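Local coordinates for protein heme oxygenase (mycobilin-producing) (Mycobacterium tuberculosis, PDB 6DS8) that degrades heme to mycobilin, using oxygen and an electron donor such as ascorbate, and releases the iron, at residues N6-P11 with Y50-H55; V2-A7 with L88-V93. The protein carries 1 engineered substitution. All coordinates share one frame; numbering follows the deposited sequence.

Contact 1: N6-P11 with Y50-H55; sequences NAIEVP and YFVVTH. With MNH (manganese protoporphyrin IX), chain D.
Asn6, Ala7 and Ile8 face Val52, Phe51 and Tyr50 on two neighbouring antiparallel strands of the dimeric alpha/beta-barrel fold of the antibiotic biosynthesis monooxygenases. Four backbone hydrogen bonds join the strands. Asn6 N gives to Val52 O at 2.9 Å, and Val52 N gives back to Asn6 O. Ile8 and Tyr50 form the other hydrogen-bonded pair, with Ile8 N 2.9 Å from Tyr50 O. Between them lies the non-hydrogen-bonded pair of Ala7 and Phe51. Here Ala7 CA makes a CA-H...O contact of 3.4 Å to Tyr50 O.

The side chains of Ile8, Tyr50 and Val52 share one face of the sheet with Asn6. Ile8 CG1 rests 3.6 Å from Tyr50 CB. Its chi1 of 67° sets CG1 between the backbone N and the carbonyl carbon, and the extended chain then carries CD1 to within 4.1 Å of Val52 CG2. Val10 lies past the paired residues and brings CG2 obliquely to the Tyr50 ring, 3.8 Å from CD1. Helix 15-23 covers this layer: Leu18 touches Ile8, Val10 and Tyr50, and Phe22 touches Val52. Glu19 of the same helix is hydrogen-bonded to Tyr50 OH, which ties down the far end of the ring.

On the opposite face Ala7 CB meets Phe51 CE1 at 3.9 Å. The Phe51 ring also meets Phe91 of the second subunit.

One of the two bound manganese porphyrins lies over the first face, where Asn6 packs against it. Thr54 OG1 is hydrogen-bonded to Lys4 O and Trp56 NE1, and Thr54 CG2 packs against the porphyrin methyl CMC. Val52 CG1, trans to the backbone nitrogen (chi1 -177°), stands 4.1 Å from porphyrin atom C1C.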
ATOM      1  N   ASN A   6       0.267  -5.085   6.949  1.00 20.47           N
ATOM      2  CA  ASN A   6      -0.551  -5.595   8.038  1.00 20.79           C
ATOM      3  C   ASN A   6      -1.800  -4.720   8.182  1.00 20.73           C
ATOM      4  O   ASN A   6      -1.705  -3.528   8.517  1.00 20.59           O
ATOM      5  CB  ASN A   6       0.234  -5.691   9.353  1.00 19.89           C
ATOM      6  CG  ASN A   6      -0.284  -6.849  10.240  1.00 27.03           C
ATOM      7  OD1 ASN A   6      -0.670  -7.905   9.705  1.00 21.56           O
ATOM      8  ND2 ASN A   6      -0.345  -6.641  11.582  1.00 25.06           N
ATOM      9  N   ALA A   7      -2.958  -5.316   7.934  1.00 19.05           N
ATOM     10  CA  ALA A   7      -4.272  -4.639   8.005  1.00 21.82           C
ATOM     11  C   ALA A   7      -4.854  -4.831   9.404  1.00 25.33           C
ATOM     12  O   ALA A   7      -5.329  -5.905   9.716  1.00 25.61           O
ATOM     13  CB  ALA A   7      -5.183  -5.106   6.908  1.00 16.55           C
ATOM     14  N   ILE A   8      -4.780  -3.776  10.207  1.00 24.52           N
ATOM     15  CA  ILE A   8      -5.174  -3.878  11.630  1.00 28.85           C
ATOM     16  C   ILE A   8      -6.500  -3.190  11.926  1.00 32.67           C
ATOM     17  O   ILE A   8      -6.716  -2.061  11.548  1.00 26.68           O
ATOM     18  CB  ILE A   8      -4.031  -3.452  12.561  1.00 27.86           C
ATOM     19  CG1 ILE A   8      -3.716  -1.967  12.438  1.00 32.43           C
ATOM     20  CG2 ILE A   8      -2.812  -4.291  12.287  1.00 28.75           C
ATOM     21  CD1 ILE A   8      -2.501  -1.546  13.223  1.00 36.67           C
ATOM     22  N   GLU A   9      -7.328  -3.946  12.615  1.00 29.39           N
ATOM     23  CA  GLU A   9      -8.666  -3.540  13.086  1.00 30.76           C
ATOM     24  C   GLU A   9      -8.463  -2.761  14.388  1.00 27.83           C
ATOM     25  O   GLU A   9      -7.741  -3.221  15.226  1.00 29.11           O
ATOM     26  CB  GLU A   9      -9.539  -4.780  13.213  1.00 30.21           C
ATOM     27  CG  GLU A   9      -9.742  -5.471  11.884  1.00 35.30           C
ATOM     28  CD  GLU A   9      -9.790  -6.989  11.896  1.00 47.20           C
ATOM     29  OE1 GLU A   9      -9.387  -7.584  10.920  1.00 44.16           O
ATOM     30  OE2 GLU A   9     -10.228  -7.557  12.875  1.00 54.21           O
ATOM     31  N   VAL A  10      -9.112  -1.618  14.508  1.00 27.77           N
ATOM     32  CA  VAL A  10      -8.958  -0.710  15.631  1.00 26.15           C
ATOM     33  C   VAL A  10     -10.347  -0.294  16.109  1.00 28.96           C
ATOM     34  O   VAL A  10     -11.199   0.088  15.292  1.00 34.28           O
ATOM     35  CB  VAL A  10      -8.088   0.490  15.229  1.00 31.67           C
ATOM     36  CG1 VAL A  10      -8.009   1.477  16.344  1.00 29.75           C
ATOM     37  CG2 VAL A  10      -6.670   0.026  14.829  1.00 32.39           C
ATOM     38  N   PRO A  11     -10.632  -0.417  17.404  1.00 31.74           N
ATOM     39  CA  PRO A  11     -11.945   0.002  17.948  1.00 28.37           C
ATOM     40  C   PRO A  11     -12.259   1.475  17.703  1.00 29.63           C
ATOM     41  O   PRO A  11     -11.366   2.312  17.538  1.00 26.86           O
ATOM     42  CB  PRO A  11     -11.815  -0.262  19.451  1.00 24.19           C
ATOM     43  CG  PRO A  11     -10.581  -1.091  19.639  1.00 25.26           C
ATOM     44  CD  PRO A  11      -9.697  -0.891  18.441  1.00 28.01           C
ATOM     45  N   TYR A  50      -6.376   0.272   9.685  1.00 26.59           N
ATOM     46  CA  TYR A  50      -5.072   0.851   9.425  1.00 25.44           C
ATOM     47  C   TYR A  50      -4.266  -0.124   8.574  1.00 23.54           C
ATOM     48  O   TYR A  50      -4.281  -1.331   8.814  1.00 26.68           O
ATOM     49  CB  TYR A  50      -4.343   1.140  10.743  1.00 23.77           C
ATOM     50  CG  TYR A  50      -4.771   2.438  11.380  1.00 26.93           C
ATOM     51  CD1 TYR A  50      -6.011   2.543  12.005  1.00 26.84           C
ATOM     52  CD2 TYR A  50      -3.950   3.569  11.343  1.00 27.54           C
ATOM     53  CE1 TYR A  50      -6.430   3.729  12.585  1.00 23.06           C
ATOM     54  CE2 TYR A  50      -4.350   4.755  11.925  1.00 24.47           C
ATOM     55  CZ  TYR A  50      -5.606   4.818  12.553  1.00 24.64           C
ATOM     56  OH  TYR A  50      -6.047   5.966  13.140  1.00 22.35           O
ATOM     57  N   PHE A  51      -3.587   0.395   7.562  1.00 23.00           N
ATOM     58  CA  PHE A  51      -2.686  -0.393   6.729  1.00 21.38           C
ATOM     59  C   PHE A  51      -1.256  -0.047   7.143  1.00 21.08           C
ATOM     60  O   PHE A  51      -0.836   1.106   6.991  1.00 22.65           O
ATOM     61  CB  PHE A  51      -2.895  -0.069   5.248  1.00 21.89           C
ATOM     62  CG  PHE A  51      -4.009  -0.856   4.559  1.00 24.46           C
ATOM     63  CD1 PHE A  51      -5.076  -1.381   5.273  1.00 21.61           C
ATOM     64  CD2 PHE A  51      -3.979  -1.051   3.155  1.00 19.66           C
ATOM     65  CE1 PHE A  51      -6.102  -2.091   4.608  1.00 22.66           C
ATOM     66  CE2 PHE A  51      -4.993  -1.756   2.500  1.00 19.33           C
ATOM     67  CZ  PHE A  51      -6.063  -2.277   3.237  1.00 17.60           C
ATOM     68  N   VAL A  52      -0.521  -1.018   7.684  1.00 21.86           N
ATOM     69  CA  VAL A  52       0.916  -0.862   7.936  1.00 17.72           C
ATOM     70  C   VAL A  52       1.643  -1.443   6.721  1.00 23.89           C
ATOM     71  O   VAL A  52       1.738  -2.672   6.551  1.00 22.32           O
ATOM     72  CB  VAL A  52       1.342  -1.539   9.239  1.00 23.01           C
ATOM     73  CG1 VAL A  52       2.832  -1.292   9.506  1.00 20.90           C
ATOM     74  CG2 VAL A  52       0.470  -1.052  10.408  1.00 18.09           C
ATOM     75  N   VAL A  53       2.105  -0.555   5.837  1.00 21.58           N
ATOM     76  CA  VAL A  53       2.650  -0.929   4.536  1.00 22.28           C
ATOM     77  C   VAL A  53       4.167  -0.955   4.602  1.00 25.08           C
ATOM     78  O   VAL A  53       4.802   0.095   4.792  1.00 21.10           O
ATOM     79  CB  VAL A  53       2.182   0.048   3.456  1.00 25.60           C
ATOM     80  CG1 VAL A  53       2.535  -0.485   2.082  1.00 22.15           C
ATOM     81  CG2 VAL A  53       0.685   0.253   3.609  1.00 24.18           C
ATOM     82  N   THR A  54       4.752  -2.150   4.425  1.00 24.09           N
ATOM     83  CA  THR A  54       6.200  -2.336   4.452  1.00 26.50           C
ATOM     84  C   THR A  54       6.684  -2.883   3.113  1.00 28.36           C
ATOM     85  O   THR A  54       6.001  -3.705   2.475  1.00 26.13           O
ATOM     86  CB  THR A  54       6.639  -3.265   5.601  1.00 25.16           C
ATOM     87  OG1 THR A  54       6.350  -4.645   5.295  1.00 19.06           O
ATOM     88  CG2 THR A  54       5.933  -2.847   6.902  1.00 21.57           C
ATOM     89  N   HIS A  55       7.852  -2.382   2.680  1.00 27.89           N
ATOM     90  CA  HIS A  55       8.483  -2.729   1.410  1.00 29.71           C
ATOM     91  C   HIS A  55       9.807  -3.408   1.709  1.00 31.34           C
ATOM     92  O   HIS A  55      10.559  -2.959   2.586  1.00 33.34           O
ATOM     93  CB  HIS A  55       8.751  -1.502   0.522  1.00 30.68           C
ATOM     94  CG  HIS A  55       7.545  -0.653   0.275  1.00 36.81           C
ATOM     95  ND1 HIS A  55       6.928   0.077   1.275  1.00 39.00           N
ATOM     96  CD2 HIS A  55       6.846  -0.406  -0.860  1.00 33.94           C
ATOM     97  CE1 HIS A  55       5.897   0.734   0.767  1.00 40.40           C
ATOM     98  NE2 HIS A  55       5.828   0.461  -0.529  1.00 43.69           N
TER
HETATM   99 MN   MNH D 202       2.885  -4.870  13.869  1.00 25.70          MN
HETATM  100  CHA MNH D 202       1.193  -5.148  16.603  1.00 20.63           C
HETATM  101  CHB MNH D 202       2.089  -8.046  13.138  1.00 21.71           C
HETATM  102  CHC MNH D 202       4.756  -4.850  11.136  1.00 23.55           C
HETATM  103  CHD MNH D 202       4.337  -2.329  14.934  1.00 22.06           C
HETATM  104  NA  MNH D 202       1.847  -6.448  14.807  1.00 23.55           N
HETATM  105  C1A MNH D 202       0.989  -6.313  15.883  1.00 25.15           C
HETATM  106  C2A MNH D 202       0.153  -7.495  16.037  1.00 26.80           C
HETATM  107  C3A MNH D 202       0.509  -8.430  15.134  1.00 24.94           C
HETATM  108  C4A MNH D 202       1.501  -7.713  14.337  1.00 25.44           C
HETATM  109  CMA MNH D 202      -0.023  -9.831  14.856  1.00 20.90           C
HETATM  110  CAA MNH D 202      -0.857  -7.587  17.183  1.00 26.98           C
HETATM  111  CBA MNH D 202      -2.249  -7.110  16.739  1.00 27.34           C
HETATM  112  CGA MNH D 202      -3.488  -7.510  17.568  1.00 35.25           C
HETATM  113  O1A MNH D 202      -3.401  -7.784  18.792  1.00 31.92           O
HETATM  114  O2A MNH D 202      -4.562  -7.559  16.898  1.00 34.08           O
HETATM  115  NB  MNH D 202       3.359  -6.348  12.310  1.00 22.23           N
HETATM  116  C1B MNH D 202       2.934  -7.655  12.124  1.00 23.88           C
HETATM  117  C2B MNH D 202       3.277  -8.255  10.853  1.00 29.44           C
HETATM  118  C3B MNH D 202       3.845  -7.121  10.255  1.00 29.36           C
HETATM  119  C4B MNH D 202       4.032  -6.023  11.146  1.00 25.36           C
HETATM  120  CMB MNH D 202       2.782  -9.657  10.468  1.00 22.27           C
HETATM  121  CAB MNH D 202       4.415  -6.969   8.860  1.00 27.35           C
HETATM  122  CBB MNH D 202       4.213  -6.033   7.678  1.00 25.37           C
HETATM  123  NC  MNH D 202       4.559  -3.742  13.157  1.00 23.52           N
HETATM  124  C1C MNH D 202       5.123  -3.756  11.895  1.00 25.30           C
HETATM  125  C2C MNH D 202       6.063  -2.671  11.730  1.00 22.10           C
HETATM  126  C3C MNH D 202       5.956  -1.938  12.850  1.00 23.38           C
HETATM  127  C4C MNH D 202       4.995  -2.581  13.736  1.00 26.93           C
HETATM  128  CMC MNH D 202       6.820  -2.385  10.417  1.00 23.83           C
HETATM  129  CAC MNH D 202       6.648  -0.625  13.137  1.00 21.79           C
HETATM  130  CBC MNH D 202       8.064  -0.445  13.615  1.00 30.59           C
HETATM  131  ND  MNH D 202       2.793  -3.777  15.633  1.00 25.10           N
HETATM  132  C1D MNH D 202       3.375  -2.553  15.891  1.00 25.79           C
HETATM  133  C2D MNH D 202       2.851  -1.909  17.097  1.00 23.39           C
HETATM  134  C3D MNH D 202       2.007  -2.847  17.590  1.00 28.80           C
HETATM  135  C4D MNH D 202       1.928  -3.965  16.685  1.00 27.19           C
HETATM  136  CMD MNH D 202       3.225  -0.555  17.654  1.00 24.55           C
HETATM  137  CAD MNH D 202       1.039  -2.670  18.756  1.00 30.09           C
HETATM  138  CBD MNH D 202      -0.357  -2.339  18.225  1.00 26.47           C
HETATM  139  CGD MNH D 202      -1.484  -2.161  19.225  1.00 32.59           C
HETATM  140  O1D MNH D 202      -1.287  -1.763  20.384  1.00 34.96           O
HETATM  141  O2D MNH D 202      -2.651  -2.455  18.843  1.00 31.56           O

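Contact 2: V2-A7 with L88-V93; sequences VVKINA and LLEFEV. With MNH (manganese protoporphyrin IX), chain D.
Strand 85-98 is the neighbour of strand 2-9 at the edge of this chain's antiparallel sheet in the ferredoxin-like fold, and here Val3 pairs with Phe91 and Ile5 with Leu89. Each pair is held by two backbone hydrogen bonds. Phe91 N reaches Val3 O at 2.7 Å. Leu89 N reaches Ile5 O at 2.6 Å. The face with these four residues is apolar: Ile5 CB lies 4.1 Å from Leu89 CB, and the CG2 methyls of Val3 and Val93 are 3.8 Å apart. Glu90 to Val93 also pair with a strand of the second subunit, so the sheet runs on across the dimer interface.

The other face is mixed. Leu88 CG is anti to its backbone nitrogen (chi1 178°). From there CD1 packs on Lys4 CB at 3.7 Å and CD2 on the porphyrin methyl CMB at 3.8 Å. The Lys4 chain bends at chi2, and NZ forms a salt bridge with Glu90 OE1. The modelled length of this bridge is doubtfully short. Asp59 is a second carboxylate partner, and a water links NZ to Phe91 O. Two acids and a water therefore probably stabilise the ammonium charge of this buried lysine.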
ATOM      1  N   VAL A   2       9.075  -7.017  -2.482  1.00 26.67           N
ATOM      2  CA  VAL A   2       7.781  -7.420  -1.957  1.00 29.47           C
ATOM      3  C   VAL A   2       7.170  -6.312  -1.094  1.00 28.34           C
ATOM      4  O   VAL A   2       7.839  -5.401  -0.589  1.00 24.21           O
ATOM      5  CB  VAL A   2       7.872  -8.740  -1.157  1.00 25.68           C
ATOM      6  CG1 VAL A   2       8.361  -9.844  -2.085  1.00 22.91           C
ATOM      7  CG2 VAL A   2       8.780  -8.569   0.056  1.00 22.25           C
ATOM      8  N   VAL A   3       5.869  -6.435  -0.890  1.00 29.97           N
ATOM      9  CA  VAL A   3       5.155  -5.586   0.041  1.00 28.44           C
ATOM     10  C   VAL A   3       4.362  -6.486   0.970  1.00 25.47           C
ATOM     11  O   VAL A   3       3.741  -7.456   0.514  1.00 23.92           O
ATOM     12  CB  VAL A   3       4.244  -4.600  -0.700  1.00 28.06           C
ATOM     13  CG1 VAL A   3       3.163  -4.097   0.230  1.00 24.14           C
ATOM     14  CG2 VAL A   3       5.091  -3.479  -1.316  1.00 23.37           C
ATOM     15  N   LYS A   4       4.472  -6.218   2.277  1.00 25.07           N
ATOM     16  CA  LYS A   4       3.681  -6.858   3.332  1.00 25.31           C
ATOM     17  C   LYS A   4       2.896  -5.763   4.064  1.00 25.70           C
ATOM     18  O   LYS A   4       3.475  -4.953   4.800  1.00 23.69           O
ATOM     19  CB  LYS A   4       4.570  -7.632   4.324  1.00 27.73           C
ATOM     20  CG  LYS A   4       5.734  -8.458   3.757  1.00 25.90           C
ATOM     21  CD  LYS A   4       5.286  -9.857   3.398  1.00 31.07           C
ATOM     22  CE  LYS A   4       6.344 -10.632   2.582  1.00 31.05           C
ATOM     23  NZ  LYS A   4       5.706 -11.769   1.855  1.00 23.15           N
ATOM     24  N   ILE A   5       1.589  -5.726   3.858  1.00 23.20           N
ATOM     25  CA  ILE A   5       0.697  -4.809   4.562  1.00 22.04           C
ATOM     26  C   ILE A   5       0.076  -5.560   5.724  1.00 22.31           C
ATOM     27  O   ILE A   5      -0.612  -6.563   5.515  1.00 22.48           O
ATOM     28  CB  ILE A   5      -0.403  -4.271   3.630  1.00 21.22           C
ATOM     29  CG1 ILE A   5       0.218  -3.705   2.344  1.00 21.08           C
ATOM     30  CG2 ILE A   5      -1.275  -3.253   4.362  1.00 17.43           C
ATOM     31  CD1 ILE A   5      -0.807  -3.179   1.352  1.00 22.00           C
ATOM     32  N   ASN A   6       0.267  -5.085   6.949  1.00 20.47           N
ATOM     33  CA  ASN A   6      -0.551  -5.595   8.038  1.00 20.79           C
ATOM     34  C   ASN A   6      -1.800  -4.720   8.182  1.00 20.73           C
ATOM     35  O   ASN A   6      -1.705  -3.528   8.517  1.00 20.59           O
ATOM     36  CB  ASN A   6       0.234  -5.691   9.353  1.00 19.89           C
ATOM     37  CG  ASN A   6      -0.284  -6.849  10.240  1.00 27.03           C
ATOM     38  OD1 ASN A   6      -0.670  -7.905   9.705  1.00 21.56           O
ATOM     39  ND2 ASN A   6      -0.345  -6.641  11.582  1.00 25.06           N
ATOM     40  N   ALA A   7      -2.958  -5.316   7.934  1.00 19.05           N
ATOM     41  CA  ALA A   7      -4.272  -4.639   8.005  1.00 21.82           C
ATOM     42  C   ALA A   7      -4.854  -4.831   9.404  1.00 25.33           C
ATOM     43  O   ALA A   7      -5.329  -5.905   9.716  1.00 25.61           O
ATOM     44  CB  ALA A   7      -5.183  -5.106   6.908  1.00 16.55           C
ATOM     45  N   LEU A  88      -2.235 -10.089   7.678  1.00 26.70           N
ATOM     46  CA  LEU A  88      -1.064  -9.808   6.858  1.00 24.14           C
ATOM     47  C   LEU A  88      -1.429 -10.000   5.390  1.00 24.47           C
ATOM     48  O   LEU A  88      -1.916 -11.063   5.007  1.00 29.05           O
ATOM     49  CB  LEU A  88       0.090 -10.723   7.245  1.00 25.12           C
ATOM     50  CG  LEU A  88       1.404 -10.614   6.464  1.00 27.09           C
ATOM     51  CD1 LEU A  88       1.915  -9.190   6.386  1.00 23.66           C
ATOM     52  CD2 LEU A  88       2.419 -11.508   7.164  1.00 23.23           C
ATOM     53  N   LEU A  89      -1.254  -8.953   4.590  1.00 25.92           N
ATOM     54  CA  LEU A  89      -1.462  -8.975   3.150  1.00 24.23           C
ATOM     55  C   LEU A  89      -0.112  -8.877   2.449  1.00 24.15           C
ATOM     56  O   LEU A  89       0.617  -7.898   2.648  1.00 25.83           O
ATOM     57  CB  LEU A  89      -2.346  -7.809   2.709  1.00 22.87           C
ATOM     58  CG  LEU A  89      -3.500  -7.395   3.588  1.00 26.82           C
ATOM     59  CD1 LEU A  89      -4.371  -6.387   2.780  1.00 23.26           C
ATOM     60  CD2 LEU A  89      -4.316  -8.588   4.072  1.00 20.82           C
ATOM     61  N   GLU A  90       0.197  -9.849   1.599  1.00 24.52           N
ATOM     62  CA  GLU A  90       1.531 -10.005   1.010  1.00 25.49           C
ATOM     63  C   GLU A  90       1.471  -9.941  -0.516  1.00 27.25           C
ATOM     64  O   GLU A  90       0.635 -10.604  -1.145  1.00 27.10           O
ATOM     65  CB  GLU A  90       2.142 -11.330   1.422  1.00 26.95           C
ATOM     66  CG  GLU A  90       1.784 -11.785   2.802  1.00 26.27           C
ATOM     67  CD  GLU A  90       2.674 -12.925   3.248  1.00 27.04           C
ATOM     68  OE1 GLU A  90       3.882 -12.889   2.906  1.00 25.92           O
ATOM     69  OE2 GLU A  90       2.173 -13.839   3.938  1.00 32.09           O
ATOM     70  N   PHE A  91       2.362  -9.154  -1.111  1.00 26.36           N
ATOM     71  CA  PHE A  91       2.313  -8.874  -2.542  1.00 26.20           C
ATOM     72  C   PHE A  91       3.708  -8.935  -3.132  1.00 27.25           C
ATOM     73  O   PHE A  91       4.709  -8.735  -2.440  1.00 29.99           O
ATOM     74  CB  PHE A  91       1.735  -7.473  -2.859  1.00 27.24           C
ATOM     75  CG  PHE A  91       0.330  -7.276  -2.400  1.00 27.05           C
ATOM     76  CD1 PHE A  91       0.061  -7.003  -1.071  1.00 25.51           C
ATOM     77  CD2 PHE A  91      -0.728  -7.375  -3.298  1.00 25.87           C
ATOM     78  CE1 PHE A  91      -1.227  -6.814  -0.638  1.00 26.44           C
ATOM     79  CE2 PHE A  91      -2.030  -7.188  -2.866  1.00 26.26           C
ATOM     80  CZ  PHE A  91      -2.276  -6.911  -1.526  1.00 26.98           C
ATOM     81  N   GLU A  92       3.758  -9.138  -4.440  1.00 27.73           N
ATOM     82  CA  GLU A  92       4.978  -8.964  -5.205  1.00 29.04           C
ATOM     83  C   GLU A  92       4.887  -7.658  -5.998  1.00 28.17           C
ATOM     84  O   GLU A  92       3.897  -7.422  -6.696  1.00 26.65           O
ATOM     85  CB  GLU A  92       5.177 -10.181  -6.122  1.00 34.11           C
ATOM     86  CG  GLU A  92       6.183 -10.046  -7.281  1.00 34.53           C
ATOM     87  CD  GLU A  92       7.654 -10.230  -6.875  1.00 36.85           C
ATOM     88  OE1 GLU A  92       7.939 -10.885  -5.845  1.00 32.53           O
ATOM     89  OE2 GLU A  92       8.525  -9.682  -7.604  1.00 44.36           O
ATOM     90  N   VAL A  93       5.927  -6.825  -5.920  1.00 29.01           N
ATOM     91  CA  VAL A  93       5.918  -5.562  -6.661  1.00 31.83           C
ATOM     92  C   VAL A  93       6.123  -5.868  -8.140  1.00 29.38           C
ATOM     93  O   VAL A  93       7.220  -6.240  -8.549  1.00 32.02           O
ATOM     94  CB  VAL A  93       6.985  -4.587  -6.152  1.00 28.76           C
ATOM     95  CG1 VAL A  93       7.026  -3.362  -7.053  1.00 27.84           C
ATOM     96  CG2 VAL A  93       6.690  -4.162  -4.715  1.00 20.22           C
TER
HETATM   97 MN   MNH D 202       2.885  -4.870  13.869  1.00 25.70          MN
HETATM   98  CHA MNH D 202       1.193  -5.148  16.603  1.00 20.63           C
HETATM   99  CHB MNH D 202       2.089  -8.046  13.138  1.00 21.71           C
HETATM  100  CHC MNH D 202       4.756  -4.850  11.136  1.00 23.55           C
HETATM  101  CHD MNH D 202       4.337  -2.329  14.934  1.00 22.06           C
HETATM  102  NA  MNH D 202       1.847  -6.448  14.807  1.00 23.55           N
HETATM  103  C1A MNH D 202       0.989  -6.313  15.883  1.00 25.15           C
HETATM  104  C2A MNH D 202       0.153  -7.495  16.037  1.00 26.80           C
HETATM  105  C3A MNH D 202       0.509  -8.430  15.134  1.00 24.94           C
HETATM  106  C4A MNH D 202       1.501  -7.713  14.337  1.00 25.44           C
HETATM  107  CMA MNH D 202      -0.023  -9.831  14.856  1.00 20.90           C
HETATM  108  CAA MNH D 202      -0.857  -7.587  17.183  1.00 26.98           C
HETATM  109  CBA MNH D 202      -2.249  -7.110  16.739  1.00 27.34           C
HETATM  110  CGA MNH D 202      -3.488  -7.510  17.568  1.00 35.25           C
HETATM  111  O1A MNH D 202      -3.401  -7.784  18.792  1.00 31.92           O
HETATM  112  O2A MNH D 202      -4.562  -7.559  16.898  1.00 34.08           O
HETATM  113  NB  MNH D 202       3.359  -6.348  12.310  1.00 22.23           N
HETATM  114  C1B MNH D 202       2.934  -7.655  12.124  1.00 23.88           C
HETATM  115  C2B MNH D 202       3.277  -8.255  10.853  1.00 29.44           C
HETATM  116  C3B MNH D 202       3.845  -7.121  10.255  1.00 29.36           C
HETATM  117  C4B MNH D 202       4.032  -6.023  11.146  1.00 25.36           C
HETATM  118  CMB MNH D 202       2.782  -9.657  10.468  1.00 22.27           C
HETATM  119  CAB MNH D 202       4.415  -6.969   8.860  1.00 27.35           C
HETATM  120  CBB MNH D 202       4.213  -6.033   7.678  1.00 25.37           C
HETATM  121  NC  MNH D 202       4.559  -3.742  13.157  1.00 23.52           N
HETATM  122  C1C MNH D 202       5.123  -3.756  11.895  1.00 25.30           C
HETATM  123  C2C MNH D 202       6.063  -2.671  11.730  1.00 22.10           C
HETATM  124  C3C MNH D 202       5.956  -1.938  12.850  1.00 23.38           C
HETATM  125  C4C MNH D 202       4.995  -2.581  13.736  1.00 26.93           C
HETATM  126  CMC MNH D 202       6.820  -2.385  10.417  1.00 23.83           C
HETATM  127  CAC MNH D 202       6.648  -0.625  13.137  1.00 21.79           C
HETATM  128  CBC MNH D 202       8.064  -0.445  13.615  1.00 30.59           C
HETATM  129  ND  MNH D 202       2.793  -3.777  15.633  1.00 25.10           N
HETATM  130  C1D MNH D 202       3.375  -2.553  15.891  1.00 25.79           C
HETATM  131  C2D MNH D 202       2.851  -1.909  17.097  1.00 23.39           C
HETATM  132  C3D MNH D 202       2.007  -2.847  17.590  1.00 28.80           C
HETATM  133  C4D MNH D 202       1.928  -3.965  16.685  1.00 27.19           C
HETATM  134  CMD MNH D 202       3.225  -0.555  17.654  1.00 24.55           C
HETATM  135  CAD MNH D 202       1.039  -2.670  18.756  1.00 30.09           C
HETATM  136  CBD MNH D 202      -0.357  -2.339  18.225  1.00 26.47           C
HETATM  137  CGD MNH D 202      -1.484  -2.161  19.225  1.00 32.59           C
HETATM  138  O1D MNH D 202      -1.287  -1.763  20.384  1.00 34.96           O
HETATM  139  O2D MNH D 202      -2.651  -2.455  18.843  1.00 31.56           O
HETATM  140  O   HOH W   1       5.025 -11.052  -0.576  1.00 22.60           O

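In the fold
Both contacts use strand 2-9, which lies between strands 50-56 and 85-98, and they share Asn6 and Ala7. Contact 1 is the buried one, near the centre of the chain and under helix 15-23. Contact 2 is only partly buried and lies farther out. Both reach the second subunit, contact 1 through the Phe51 side chain alone and contact 2 also through backbone pairing of Glu90 to Val93. Contact 1 joins its strands by backbone bonds and apolar side chains, whereas contact 2 adds a salt bridge and a water. The two meet directly where Phe51 CG packs on Ile5 CG2 at 3.6 Å. Both touch the same manganese porphyrin, through Asn6, Val52 and Thr54 in contact 1, with Lys4 and Leu88 added by contact 2.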